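Local coordinates for glutathione S-transferase (Acinetobacter baumannii, PDB 4MP4), which probably conjugates glutathione to electrophilic compounds, as a dimeric member of the glutathione transferase family, at the interface of chains A and B. Numbering follows the deposited sequence. Chains: chain A/B, Glutathione S-transferase.

The interface of chains A and B. Residues chain A 69-72, 76; chain B 99-100, 103.
The backbone carbonyl oxygen of A:Ala70 is gripped by both terminal nitrogens of B:Arg100, which meet it end-on and in the guanidinium plane. NH1 makes the shorter bond to A:Ala70 O, 2.9 Å, and lies in the carbonyl plane; NH2 of B:Arg100 closes the fork at 3.3 Å from the same oxygen. Arginine suits this place because its long chain, bent at chi2 and chi3 (85° and 63°), can swing a flat, multiply donating head from helix 95-110 to strand 69-72 of the partner. One helical turn on, B:Gln103 steadies that head: its amide oxygen OE1 accepts from B:Arg100 NH1 at 2.7 Å, again within the guanidinium plane, which should fix the head's rotation. The other end of the amide, NE2, lies 2.8 Å from the hydroxyl OG of A:Ser72, a hydrogen bond, so glutamine can serve both as acceptor within its own chain and as donor across the interface. Beside this polar row, the ring of A:Phe69 lies alongside the guanidinium, the planes 31° apart, with CE1 3.5 Å from B:Arg100 NH2. The branched end of A:Leu71 packs against B:Ala99, CD1 lying 3.8 Å from its CB; the small alanine lets strand and helix come close. Repeated by two-fold symmetry, the patch joins the N-terminal domain of one subunit to the C-terminal domain of the other, helping to hold together the dimer typical of glutathione transferases.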
ATOM      1  N   PHE A  69       5.790 -19.962   8.004  1.00 37.63           N
ATOM      2  CA  PHE A  69       5.239 -18.617   8.002  1.00 31.97           C
ATOM      3  C   PHE A  69       4.768 -18.268   6.607  1.00 34.71           C
ATOM      4  O   PHE A  69       5.530 -18.383   5.656  1.00 34.72           O
ATOM      5  CB  PHE A  69       6.310 -17.631   8.472  1.00 32.90           C
ATOM      6  CG  PHE A  69       5.854 -16.215   8.519  1.00 38.05           C
ATOM      7  CD1 PHE A  69       4.837 -15.830   9.377  1.00 45.10           C
ATOM      8  CD2 PHE A  69       6.454 -15.259   7.723  1.00 33.53           C
ATOM      9  CE1 PHE A  69       4.416 -14.513   9.427  1.00 35.08           C
ATOM     10  CE2 PHE A  69       6.040 -13.951   7.767  1.00 29.78           C
ATOM     11  CZ  PHE A  69       5.018 -13.574   8.624  1.00 28.88           C
ATOM     12  N   ALA A  70       3.506 -17.869   6.492  1.00 26.61           N
ATOM     13  CA  ALA A  70       2.916 -17.507   5.212  1.00 41.23           C
ATOM     14  C   ALA A  70       2.503 -16.031   5.253  1.00 43.25           C
ATOM     15  O   ALA A  70       1.961 -15.550   6.260  1.00 40.78           O
ATOM     16  CB  ALA A  70       1.720 -18.401   4.897  1.00 25.87           C
ATOM     17  N   LEU A  71       2.764 -15.313   4.160  1.00 35.15           N
ATOM     18  CA  LEU A  71       2.653 -13.858   4.160  1.00 21.48           C
ATOM     19  C   LEU A  71       2.122 -13.337   2.814  1.00 20.33           C
ATOM     20  O   LEU A  71       2.548 -13.809   1.763  1.00 21.77           O
ATOM     21  CB  LEU A  71       4.023 -13.258   4.479  1.00 21.43           C
ATOM     22  CG  LEU A  71       4.163 -11.735   4.438  1.00 25.62           C
ATOM     23  CD1 LEU A  71       3.380 -11.047   5.572  1.00 20.11           C
ATOM     24  CD2 LEU A  71       5.626 -11.362   4.471  1.00 20.40           C
ATOM     25  N   SER A  72       1.180 -12.395   2.839  1.00 19.48           N
ATOM     26  CA  SER A  72       0.671 -11.819   1.603  1.00 18.49           C
ATOM     27  C   SER A  72       0.923 -10.305   1.544  1.00 24.82           C
ATOM     28  O   SER A  72       1.561  -9.759   2.446  1.00 20.01           O
ATOM     29  CB  SER A  72      -0.812 -12.120   1.435  1.00 18.60           C
ATOM     30  OG  SER A  72      -1.561 -11.573   2.502  1.00 25.73           O
ATOM     31  N   ALA A  76       4.544  -5.722   1.761  1.00 18.60           N
ATOM     32  CA  ALA A  76       4.843  -6.390   3.015  1.00 16.22           C
ATOM     33  C   ALA A  76       5.872  -7.479   2.769  1.00 21.38           C
ATOM     34  O   ALA A  76       6.854  -7.587   3.503  1.00 19.55           O
ATOM     35  CB  ALA A  76       3.580  -6.989   3.612  1.00 18.82           C
TER
ATOM     36  N   ALA B  99       5.819  -8.280   9.881  1.00 24.42           N
ATOM     37  CA  ALA B  99       5.420  -8.545   8.501  1.00 26.17           C
ATOM     38  C   ALA B  99       3.906  -8.679   8.381  1.00 24.05           C
ATOM     39  O   ALA B  99       3.299  -8.150   7.444  1.00 27.68           O
ATOM     40  CB  ALA B  99       6.121  -9.789   7.953  1.00 23.76           C
ATOM     41  N   ARG B 100       3.294  -9.387   9.326  1.00 25.27           N
ATOM     42  CA  ARG B 100       1.844  -9.489   9.357  1.00 29.63           C
ATOM     43  C   ARG B 100       1.236  -8.095   9.597  1.00 35.28           C
ATOM     44  O   ARG B 100       0.194  -7.756   9.030  1.00 25.44           O
ATOM     45  CB  ARG B 100       1.374 -10.488  10.423  1.00 32.35           C
ATOM     46  CG  ARG B 100      -0.155 -10.624  10.523  1.00 33.71           C
ATOM     47  CD  ARG B 100      -0.708 -11.625   9.523  1.00 28.26           C
ATOM     48  NE  ARG B 100      -0.175 -12.953   9.795  1.00 33.95           N
ATOM     49  CZ  ARG B 100       0.483 -13.712   8.920  1.00 29.54           C
ATOM     50  NH1 ARG B 100       0.685 -13.301   7.675  1.00 31.35           N
ATOM     51  NH2 ARG B 100       0.942 -14.894   9.297  1.00 29.45           N
ATOM     52  N   GLN B 103       1.367  -6.378   6.370  1.00 22.57           N
ATOM     53  CA  GLN B 103       0.323  -7.001   5.551  1.00 22.79           C
ATOM     54  C   GLN B 103      -1.075  -6.423   5.813  1.00 48.78           C
ATOM     55  O   GLN B 103      -1.771  -5.992   4.875  1.00 23.01           O
ATOM     56  CB  GLN B 103       0.300  -8.504   5.788  1.00 23.64           C
ATOM     57  CG  GLN B 103      -0.734  -9.253   4.971  1.00 24.02           C
ATOM     58  CD  GLN B 103      -0.866 -10.707   5.421  1.00 29.01           C
ATOM     59  OE1 GLN B 103       0.090 -11.302   5.934  1.00 29.26           O
ATOM     60  NE2 GLN B 103      -2.050 -11.281   5.237  1.00 26.99           N
TER